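PDB 4HBS: putative hydrolase from Bacteroides ovatus, which is of unknown function but, as a five-bladed beta-propeller of the beta-fructosidase clan, probably hydrolyses a glycosidic substrate. Local coordinates for residues G225-D233 with M297-Y307; F332-T340 with V402-D412. All coordinates share one frame; numbering follows the deposited sequence.

Contact 1 of 2, residues G225-D233 with M297-Y307; sequences GDTMWEDED and MPWVFKKGDTY
Strands 227-230 and 298-303, the latter carrying Trp299 against Thr227, run nearly parallel, their axes 11° apart and 6.3 Å at closest approach, with no backbone-to-backbone hydrogen bond between them, so that side chains from 227-231 do much of the joining. Thr227 works through both branches: OG1 gives a hydrogen bond of 2.6 Å to Pro298 O, while CG2 sits over the centre of the Trp299 six-membered ring in a CH-pi contact. Farther along, the indole of Trp229, its CG anti to the backbone N (chi1 170°), lies over the backbone of the partner strand, with Phe301 CA and Lys302 N against one face. Tyr307 turns its edge toward this indole, the planes at 82°. Asp231 OD1 ties the two rings together: its anti lone pair takes Trp229 NE1 at 3.0 Å, in the indole plane, and its syn lone pair takes Tyr307 OH at 2.6 Å. With the indole cut back to an alanine, the backbone at Phe301 and Lys302 would probably lose this cover and Asp231 OD1 one of its two donors. The two strands are the first, in chain order, of successive propeller blades; strand 236-242 follows 227-230 in one sheet, and strand 306-312 follows 298-303 in the next.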
loop_
_atom_site.group_PDB
_atom_site.type_symbol
_atom_site.label_atom_id
_atom_site.label_comp_id
_atom_site.label_asym_id
_atom_site.label_seq_id
_atom_site.Cartn_x
_atom_site.Cartn_y
_atom_site.Cartn_z
ATOM N N GLY A 225 -4.928 2.801 11.001
ATOM C CA GLY A 225 -5.407 3.343 9.737
ATOM C C GLY A 225 -4.475 3.163 8.552
ATOM O O GLY A 225 -4.825 3.590 7.444
ATOM N N ASP A 226 -3.283 2.514 8.748
ATOM C CA ASP A 226 -2.358 2.231 7.630
ATOM C C ASP A 226 -3.117 1.432 6.552
ATOM O O ASP A 226 -2.869 1.611 5.358
ATOM C CB ASP A 226 -1.117 1.476 8.110
ATOM C CG ASP A 226 -0.107 2.305 8.884
ATOM O OD1 ASP A 226 -0.065 3.540 8.681
ATOM O OD2 ASP A 226 0.652 1.717 9.686
ATOM N N THR A 227 -4.039 0.548 7.005
ATOM C CA THR A 227 -5.021 -0.162 6.197
ATOM C C THR A 227 -6.369 0.150 6.857
ATOM O O THR A 227 -6.411 0.539 8.033
ATOM C CB THR A 227 -4.731 -1.656 6.066
ATOM O OG1 THR A 227 -5.024 -2.304 7.302
ATOM C CG2 THR A 227 -3.314 -1.930 5.619
HETATM N N MSE A 228 -7.453 0.002 6.099
HETATM C CA MSE A 228 -8.797 0.309 6.562
HETATM C C MSE A 228 -9.830 -0.644 6.032
HETATM O O MSE A 228 -9.574 -1.386 5.084
HETATM C CB MSE A 228 -9.167 1.702 6.077
HETATM C CG MSE A 228 -8.938 2.763 7.083
HETATM SE SE MSE A 228 -8.948 4.556 6.342
HETATM C CE MSE A 228 -9.989 4.360 4.965
ATOM N N TRP A 229 -11.027 -0.582 6.617
ATOM C CA TRP A 229 -12.182 -1.329 6.146
ATOM C C TRP A 229 -13.464 -0.552 6.482
ATOM O O TRP A 229 -13.818 -0.444 7.653
ATOM C CB TRP A 229 -12.234 -2.753 6.721
ATOM C CG TRP A 229 -13.537 -3.417 6.418
ATOM C CD1 TRP A 229 -14.564 -3.629 7.288
ATOM C CD2 TRP A 229 -14.067 -3.669 5.111
ATOM N NE1 TRP A 229 -15.675 -4.068 6.610
ATOM C CE2 TRP A 229 -15.386 -4.135 5.276
ATOM C CE3 TRP A 229 -13.536 -3.592 3.813
ATOM C CZ2 TRP A 229 -16.168 -4.555 4.203
ATOM C CZ3 TRP A 229 -14.315 -4.010 2.750
ATOM C CH2 TRP A 229 -15.628 -4.446 2.946
ATOM N N GLU A 230 -14.149 -0.009 5.464
ATOM C CA GLU A 230 -15.408 0.708 5.659
ATOM C C GLU A 230 -16.510 -0.357 5.713
ATOM O O GLU A 230 -16.809 -0.971 4.690
ATOM C CB GLU A 230 -15.617 1.743 4.532
ATOM C CG GLU A 230 -16.790 2.689 4.757
ATOM C CD GLU A 230 -16.650 4.063 4.124
ATOM O OE1 GLU A 230 -16.029 4.161 3.038
ATOM O OE2 GLU A 230 -17.148 5.046 4.720
ATOM N N ASP A 231 -17.043 -0.637 6.924
ATOM C CA ASP A 231 -18.041 -1.697 7.146
ATOM C C ASP A 231 -19.487 -1.209 7.015
ATOM O O ASP A 231 -19.767 -0.030 7.200
ATOM C CB ASP A 231 -17.846 -2.290 8.554
ATOM C CG ASP A 231 -18.567 -3.602 8.782
ATOM O OD1 ASP A 231 -18.063 -4.635 8.330
ATOM O OD2 ASP A 231 -19.682 -3.576 9.337
ATOM N N GLU A 232 -20.413 -2.154 6.746
ATOM C CA GLU A 232 -21.860 -1.913 6.661
ATOM C C GLU A 232 -22.420 -1.246 7.928
ATOM O O GLU A 232 -23.443 -0.555 7.841
ATOM C CB GLU A 232 -22.631 -3.244 6.477
ATOM C CG GLU A 232 -22.505 -3.927 5.127
ATOM C CD GLU A 232 -23.256 -5.249 5.074
ATOM O OE1 GLU A 232 -24.476 -5.253 5.370
ATOM O OE2 GLU A 232 -22.622 -6.285 4.764
ATOM N N ASP A 233 -21.783 -1.485 9.115
ATOM C CA ASP A 233 -22.263 -0.944 10.397
ATOM C C ASP A 233 -21.904 0.556 10.667
ATOM O O ASP A 233 -22.029 0.998 11.813
ATOM C CB ASP A 233 -21.802 -1.830 11.583
ATOM C CG ASP A 233 -20.314 -1.909 11.866
ATOM O OD1 ASP A 233 -19.568 -1.003 11.421
ATOM O OD2 ASP A 233 -19.894 -2.884 12.517
HETATM N N MSE A 297 1.205 -5.472 7.574
HETATM C CA MSE A 297 0.328 -4.803 6.616
HETATM C C MSE A 297 -0.947 -5.635 6.390
HETATM O O MSE A 297 -1.194 -6.100 5.279
HETATM C CB MSE A 297 1.070 -4.505 5.274
HETATM C CG MSE A 297 1.829 -3.195 5.284
HETATM SE SE MSE A 297 0.688 -1.677 5.672
HETATM C CE MSE A 297 2.030 -0.393 6.253
ATOM N N PRO A 298 -1.740 -5.881 7.450
ATOM C CA PRO A 298 -2.956 -6.690 7.283
ATOM C C PRO A 298 -4.026 -5.924 6.528
ATOM O O PRO A 298 -4.321 -4.792 6.893
ATOM C CB PRO A 298 -3.378 -6.963 8.722
ATOM C CG PRO A 298 -2.912 -5.789 9.466
ATOM C CD PRO A 298 -1.597 -5.420 8.843
ATOM N N TRP A 299 -4.584 -6.522 5.475
ATOM C CA TRP A 299 -5.642 -5.924 4.665
ATOM C C TRP A 299 -6.882 -6.662 4.922
ATOM O O TRP A 299 -6.939 -7.838 4.575
ATOM C CB TRP A 299 -5.293 -6.017 3.181
ATOM C CG TRP A 299 -4.207 -5.082 2.799
ATOM C CD1 TRP A 299 -2.867 -5.337 2.777
ATOM C CD2 TRP A 299 -4.363 -3.698 2.505
ATOM N NE1 TRP A 299 -2.173 -4.187 2.493
ATOM C CE2 TRP A 299 -3.072 -3.163 2.298
ATOM C CE3 TRP A 299 -5.473 -2.847 2.403
ATOM C CZ2 TRP A 299 -2.868 -1.816 1.955
ATOM C CZ3 TRP A 299 -5.269 -1.518 2.069
ATOM C CH2 TRP A 299 -3.982 -1.017 1.849
ATOM N N VAL A 300 -7.901 -6.011 5.517
ATOM C CA VAL A 300 -9.186 -6.662 5.809
ATOM C C VAL A 300 -10.262 -6.221 4.794
ATOM O O VAL A 300 -10.268 -5.072 4.327
ATOM C CB VAL A 300 -9.621 -6.389 7.268
ATOM C CG1 VAL A 300 -11.041 -6.903 7.539
ATOM C CG2 VAL A 300 -8.621 -7.021 8.239
ATOM N N PHE A 301 -11.136 -7.182 4.440
ATOM C CA PHE A 301 -12.278 -7.001 3.552
ATOM C C PHE A 301 -13.320 -8.103 3.844
ATOM O O PHE A 301 -12.963 -9.124 4.422
ATOM C CB PHE A 301 -11.846 -7.007 2.078
ATOM C CG PHE A 301 -11.421 -8.364 1.582
ATOM C CD1 PHE A 301 -10.147 -8.853 1.849
ATOM C CD2 PHE A 301 -12.305 -9.174 0.878
ATOM C CE1 PHE A 301 -9.758 -10.120 1.402
ATOM C CE2 PHE A 301 -11.914 -10.441 0.432
ATOM C CZ PHE A 301 -10.642 -10.907 0.699
ATOM N N LYS A 302 -14.591 -7.881 3.458
ATOM C CA LYS A 302 -15.690 -8.815 3.694
ATOM C C LYS A 302 -16.218 -9.349 2.390
ATOM O O LYS A 302 -16.410 -8.581 1.452
ATOM C CB LYS A 302 -16.846 -8.117 4.454
ATOM C CG LYS A 302 -18.025 -9.041 4.841
ATOM C CD LYS A 302 -19.173 -8.270 5.486
ATOM C CE LYS A 302 -20.244 -9.154 6.117
ATOM N NZ LYS A 302 -21.035 -8.446 7.174
ATOM N N LYS A 303 -16.485 -10.650 2.337
ATOM C CA LYS A 303 -17.084 -11.309 1.180
ATOM C C LYS A 303 -18.088 -12.295 1.752
ATOM O O LYS A 303 -17.705 -13.198 2.502
ATOM C CB LYS A 303 -16.017 -11.980 0.290
ATOM C CG LYS A 303 -16.555 -12.444 -1.074
ATOM C CD LYS A 303 -16.498 -13.966 -1.277
ATOM C CE LYS A 303 -17.434 -14.429 -2.375
ATOM N NZ LYS A 303 -17.306 -15.884 -2.659
ATOM N N GLY A 304 -19.367 -12.045 1.503
ATOM C CA GLY A 304 -20.437 -12.843 2.076
ATOM C C GLY A 304 -20.623 -12.439 3.522
ATOM O O GLY A 304 -20.663 -11.244 3.826
ATOM N N ASP A 305 -20.682 -13.425 4.428
ATOM C CA ASP A 305 -20.817 -13.193 5.867
ATOM C C ASP A 305 -19.489 -13.521 6.567
ATOM O O ASP A 305 -19.497 -13.892 7.746
ATOM C CB ASP A 305 -21.965 -14.057 6.431
ATOM C CG ASP A 305 -23.309 -13.772 5.782
ATOM O OD1 ASP A 305 -23.698 -12.572 5.717
ATOM O OD2 ASP A 305 -23.977 -14.742 5.345
ATOM N N THR A 306 -18.343 -13.372 5.850
ATOM C CA THR A 306 -17.026 -13.667 6.400
ATOM C C THR A 306 -16.065 -12.511 6.136
ATOM O O THR A 306 -16.066 -11.934 5.045
ATOM C CB THR A 306 -16.485 -14.982 5.796
ATOM O OG1 THR A 306 -17.461 -16.016 5.977
ATOM C CG2 THR A 306 -15.146 -15.415 6.415
ATOM N N TYR A 307 -15.236 -12.190 7.145
ATOM C CA TYR A 307 -14.191 -11.190 7.043
ATOM C C TYR A 307 -12.929 -11.923 6.774
ATOM O O TYR A 307 -12.633 -12.873 7.484
ATOM C CB TYR A 307 -14.077 -10.367 8.321
ATOM C CG TYR A 307 -15.278 -9.485 8.517
ATOM C CD1 TYR A 307 -16.438 -9.977 9.101
ATOM C CD2 TYR A 307 -15.305 -8.194 8.010
ATOM C CE1 TYR A 307 -17.573 -9.184 9.242
ATOM C CE2 TYR A 307 -16.430 -7.390 8.144
ATOM C CZ TYR A 307 -17.578 -7.898 8.736
ATOM O OH TYR A 307 -18.697 -7.115 8.917
#

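Contact 2 of 2, residues F332-T340 with V402-D412; sequences FVDQKTLFT and VFNWESLYDND
Lys336 and Leu338, on the outermost strand of one propeller blade, 333-340, meet the 3-10 segment 405-408 and the turn after it, which follow strand 399-403, the last in chain order but the middle one of the adjoining blade. The polar end is organised round two donors. Tyr409 OH gives a hydrogen bond to Asp334 O at 2.8 Å, nearly in line with the carbonyl, and this oxygen lies in the plane of the ring at its edge. Lys336 CG lies 3.5 Å from Tyr409 CE1, and a bend at chi2 (-86°) then sends CD, CE and NZ on to Asp412. There NZ forms a salt bridge with OD2 of Asp412, 3.0 Å away on the syn side and 22° out of the carboxylate plane; weak bonds to Asp412 OD1 and Leu408 O add to the grip. The carboxylate of Asp334 turns instead to Arg324, in strand 319-325 of its own blade. Within 402-412, Asn404 O accepts from both Ser407 N and Ser407 OG, which pins the start of the 3-10 turn. Beyond the lysine the chemistry becomes apolar: Val402 meets Leu338 tip to tip and also touches Phe339, while Trp405 CB packs on the same leucine. Leu338 and Leu408 cross at about a right angle, their CD1 atoms 3.6 Å apart.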
loop_
_atom_site.group_PDB
_atom_site.type_symbol
_atom_site.label_atom_id
_atom_site.label_comp_id
_atom_site.label_asym_id
_atom_site.label_seq_id
_atom_site.Cartn_x
_atom_site.Cartn_y
_atom_site.Cartn_z
ATOM N N PHE A 332 -9.450 -13.263 14.313
ATOM C CA PHE A 332 -9.040 -13.710 12.987
ATOM C C PHE A 332 -8.356 -15.038 13.251
ATOM O O PHE A 332 -7.500 -15.125 14.137
ATOM C CB PHE A 332 -8.168 -12.684 12.229
ATOM C CG PHE A 332 -9.018 -11.654 11.508
ATOM C CD1 PHE A 332 -9.511 -11.902 10.232
ATOM C CD2 PHE A 332 -9.413 -10.485 12.148
ATOM C CE1 PHE A 332 -10.346 -10.976 9.595
ATOM C CE2 PHE A 332 -10.232 -9.556 11.499
ATOM C CZ PHE A 332 -10.690 -9.808 10.228
ATOM N N VAL A 333 -8.849 -16.096 12.610
ATOM C CA VAL A 333 -8.401 -17.458 12.869
ATOM C C VAL A 333 -8.125 -18.195 11.571
ATOM O O VAL A 333 -8.325 -17.648 10.490
ATOM C CB VAL A 333 -9.478 -18.218 13.723
ATOM C CG1 VAL A 333 -9.507 -17.690 15.147
ATOM C CG2 VAL A 333 -10.872 -18.133 13.095
ATOM N N ASP A 334 -7.637 -19.441 11.704
ATOM C CA ASP A 334 -7.393 -20.377 10.618
ATOM C C ASP A 334 -6.469 -19.765 9.575
ATOM O O ASP A 334 -6.889 -19.416 8.467
ATOM C CB ASP A 334 -8.740 -20.845 10.020
ATOM C CG ASP A 334 -9.711 -21.346 11.088
ATOM O OD1 ASP A 334 -9.247 -21.990 12.060
ATOM O OD2 ASP A 334 -10.930 -21.052 10.973
ATOM N N GLN A 335 -5.197 -19.618 9.945
ATOM C CA GLN A 335 -4.203 -19.065 9.037
ATOM C C GLN A 335 -4.035 -20.011 7.870
ATOM O O GLN A 335 -4.105 -21.227 8.055
ATOM C CB GLN A 335 -2.864 -18.871 9.755
ATOM C CG GLN A 335 -1.756 -18.199 8.930
ATOM C CD GLN A 335 -0.464 -18.246 9.711
ATOM O OE1 GLN A 335 -0.329 -17.599 10.751
ATOM N NE2 GLN A 335 0.473 -19.097 9.298
ATOM N N LYS A 336 -3.861 -19.464 6.675
ATOM C CA LYS A 336 -3.617 -20.236 5.455
ATOM C C LYS A 336 -2.534 -19.531 4.659
ATOM O O LYS A 336 -2.402 -18.318 4.787
ATOM C CB LYS A 336 -4.899 -20.340 4.604
ATOM C CG LYS A 336 -6.072 -21.072 5.246
ATOM C CD LYS A 336 -5.994 -22.540 5.025
ATOM C CE LYS A 336 -6.914 -23.300 5.930
ATOM N NZ LYS A 336 -7.142 -24.674 5.425
ATOM N N THR A 337 -1.765 -20.252 3.846
ATOM C CA THR A 337 -0.781 -19.618 2.979
ATOM C C THR A 337 -1.462 -19.492 1.618
ATOM O O THR A 337 -1.766 -20.504 0.978
ATOM C CB THR A 337 0.534 -20.377 2.974
ATOM O OG1 THR A 337 1.077 -20.311 4.293
ATOM C CG2 THR A 337 1.534 -19.792 2.013
ATOM N N LEU A 338 -1.778 -18.246 1.218
ATOM C CA LEU A 338 -2.444 -17.965 -0.056
ATOM C C LEU A 338 -1.522 -18.364 -1.193
ATOM O O LEU A 338 -1.899 -19.175 -2.042
ATOM C CB LEU A 338 -2.820 -16.488 -0.127
ATOM C CG LEU A 338 -3.739 -16.069 -1.243
ATOM C CD1 LEU A 338 -5.077 -16.756 -1.136
ATOM C CD2 LEU A 338 -3.919 -14.551 -1.248
ATOM N N PHE A 339 -0.284 -17.885 -1.143
ATOM C CA PHE A 339 0.764 -18.251 -2.086
ATOM C C PHE A 339 2.120 -17.706 -1.618
ATOM O O PHE A 339 2.177 -16.931 -0.665
ATOM C CB PHE A 339 0.436 -17.769 -3.502
ATOM C CG PHE A 339 0.663 -16.305 -3.790
ATOM C CD1 PHE A 339 -0.240 -15.346 -3.353
ATOM C CD2 PHE A 339 1.714 -15.896 -4.607
ATOM C CE1 PHE A 339 -0.062 -13.997 -3.676
ATOM C CE2 PHE A 339 1.860 -14.554 -4.968
ATOM C CZ PHE A 339 0.973 -13.615 -4.501
ATOM N N THR A 340 3.190 -18.116 -2.290
ATOM C CA THR A 340 4.559 -17.705 -1.986
ATOM C C THR A 340 5.075 -16.819 -3.095
ATOM O O THR A 340 5.061 -17.229 -4.249
ATOM C CB THR A 340 5.431 -18.918 -1.800
ATOM O OG1 THR A 340 4.807 -19.770 -0.841
ATOM C CG2 THR A 340 6.810 -18.556 -1.320
ATOM N N VAL A 402 -5.102 -13.440 -7.764
ATOM C CA VAL A 402 -5.402 -14.744 -7.184
ATOM C C VAL A 402 -6.859 -15.024 -7.459
ATOM O O VAL A 402 -7.723 -14.290 -6.975
ATOM C CB VAL A 402 -5.088 -14.824 -5.665
ATOM C CG1 VAL A 402 -5.210 -16.256 -5.153
ATOM C CG2 VAL A 402 -3.704 -14.265 -5.351
ATOM N N PHE A 403 -7.144 -16.067 -8.250
ATOM C CA PHE A 403 -8.519 -16.478 -8.542
ATOM C C PHE A 403 -8.867 -17.696 -7.714
ATOM O O PHE A 403 -8.026 -18.582 -7.515
ATOM C CB PHE A 403 -8.702 -16.789 -10.012
ATOM C CG PHE A 403 -8.609 -15.578 -10.896
ATOM C CD1 PHE A 403 -7.378 -15.015 -11.198
ATOM C CD2 PHE A 403 -9.744 -15.050 -11.499
ATOM C CE1 PHE A 403 -7.286 -13.921 -12.049
ATOM C CE2 PHE A 403 -9.653 -13.956 -12.351
ATOM C CZ PHE A 403 -8.426 -13.392 -12.615
ATOM N N ASN A 404 -10.099 -17.737 -7.215
ATOM C CA ASN A 404 -10.598 -18.843 -6.418
ATOM C C ASN A 404 -9.862 -18.947 -5.043
ATOM O O ASN A 404 -9.774 -20.032 -4.468
ATOM C CB ASN A 404 -10.514 -20.152 -7.230
ATOM C CG ASN A 404 -11.587 -21.161 -6.925
ATOM O OD1 ASN A 404 -12.677 -20.836 -6.428
ATOM N ND2 ASN A 404 -11.309 -22.420 -7.227
ATOM N N TRP A 405 -9.382 -17.793 -4.510
ATOM C CA TRP A 405 -8.760 -17.666 -3.169
ATOM C C TRP A 405 -9.704 -18.179 -2.057
ATOM O O TRP A 405 -9.240 -18.693 -1.045
ATOM C CB TRP A 405 -8.372 -16.201 -2.875
ATOM C CG TRP A 405 -9.496 -15.211 -3.022
ATOM C CD1 TRP A 405 -9.879 -14.568 -4.162
ATOM C CD2 TRP A 405 -10.448 -14.841 -2.017
ATOM N NE1 TRP A 405 -10.992 -13.801 -3.923
ATOM C CE2 TRP A 405 -11.376 -13.967 -2.620
ATOM C CE3 TRP A 405 -10.626 -15.192 -0.670
ATOM C CZ2 TRP A 405 -12.436 -13.401 -1.909
ATOM C CZ3 TRP A 405 -11.696 -14.656 0.023
ATOM C CH2 TRP A 405 -12.588 -13.773 -0.595
ATOM N N GLU A 406 -11.031 -18.035 -2.270
ATOM C CA GLU A 406 -12.109 -18.491 -1.367
ATOM C C GLU A 406 -12.009 -20.001 -1.021
ATOM O O GLU A 406 -12.423 -20.395 0.067
ATOM C CB GLU A 406 -13.487 -18.233 -2.026
ATOM C CG GLU A 406 -13.785 -16.771 -2.338
ATOM C CD GLU A 406 -13.728 -16.342 -3.799
ATOM O OE1 GLU A 406 -12.803 -16.788 -4.522
ATOM O OE2 GLU A 406 -14.566 -15.499 -4.199
ATOM N N SER A 407 -11.479 -20.835 -1.964
ATOM C CA SER A 407 -11.309 -22.293 -1.821
ATOM C C SER A 407 -10.531 -22.721 -0.607
ATOM O O SER A 407 -10.765 -23.818 -0.126
ATOM C CB SER A 407 -10.578 -22.861 -3.026
ATOM O OG SER A 407 -11.267 -22.550 -4.219
ATOM N N LEU A 408 -9.589 -21.895 -0.116
ATOM C CA LEU A 408 -8.745 -22.250 1.027
ATOM C C LEU A 408 -9.520 -22.814 2.226
ATOM O O LEU A 408 -8.997 -23.710 2.897
ATOM C CB LEU A 408 -7.920 -21.041 1.482
ATOM C CG LEU A 408 -6.771 -20.614 0.555
ATOM C CD1 LEU A 408 -6.128 -19.378 1.069
ATOM C CD2 LEU A 408 -5.728 -21.711 0.408
ATOM N N TYR A 409 -10.763 -22.345 2.465
ATOM C CA TYR A 409 -11.588 -22.818 3.578
ATOM C C TYR A 409 -12.690 -23.821 3.128
ATOM O O TYR A 409 -13.663 -24.014 3.862
ATOM C CB TYR A 409 -12.198 -21.603 4.291
ATOM C CG TYR A 409 -11.139 -20.671 4.840
ATOM C CD1 TYR A 409 -10.302 -21.071 5.875
ATOM C CD2 TYR A 409 -10.935 -19.413 4.290
ATOM C CE1 TYR A 409 -9.300 -20.236 6.359
ATOM C CE2 TYR A 409 -9.961 -18.551 4.792
ATOM C CZ TYR A 409 -9.122 -18.979 5.808
ATOM O OH TYR A 409 -8.137 -18.139 6.274
ATOM N N ASP A 410 -12.501 -24.504 1.955
ATOM C CA ASP A 410 -13.442 -25.512 1.417
ATOM C C ASP A 410 -13.615 -26.667 2.363
ATOM O O ASP A 410 -14.732 -26.979 2.767
ATOM C CB ASP A 410 -12.931 -26.123 0.069
ATOM C CG ASP A 410 -13.347 -25.445 -1.218
ATOM O OD1 ASP A 410 -14.195 -24.514 -1.162
ATOM O OD2 ASP A 410 -12.884 -25.892 -2.297
ATOM N N ASN A 411 -12.490 -27.322 2.696
ATOM C CA ASN A 411 -12.469 -28.535 3.515
ATOM C C ASN A 411 -12.229 -28.237 5.038
ATOM O O ASN A 411 -11.745 -29.109 5.762
ATOM C CB ASN A 411 -11.407 -29.516 2.946
ATOM C CG ASN A 411 -11.460 -29.679 1.422
ATOM O OD1 ASN A 411 -10.470 -29.455 0.721
ATOM N ND2 ASN A 411 -12.612 -30.054 0.873
ATOM N N ASP A 412 -12.633 -27.035 5.515
ATOM C CA ASP A 412 -12.549 -26.623 6.918
ATOM C C ASP A 412 -13.961 -26.394 7.439
ATOM O O ASP A 412 -14.831 -25.977 6.670
ATOM C CB ASP A 412 -11.725 -25.327 7.049
ATOM C CG ASP A 412 -10.249 -25.472 6.725
ATOM O OD1 ASP A 412 -9.913 -26.241 5.790
ATOM O OD2 ASP A 412 -9.435 -24.788 7.369
#

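Both contacts hold the sheet of strands 298-303 to 333-340, one at each outermost strand: contact 1 joins its first strand to the preceding blade, contact 2 its last strand to the chain leaving strand 399-403, the middle strand of the neighbouring blade. Each is partly buried, but the centre of contact 1 is about 15 Å from the centre of the chain, that of contact 2 about 21 Å. Apolar packing is combined with polar bonds in both, but differently: aromatic rings round a shared carboxylate oxygen in contact 1, aliphatic tips beside a lysine-aspartate pair in contact 2. The two also touch, through a Lys303-Glu406 salt bridge and the edge-to-face rings of Phe301 and Trp405.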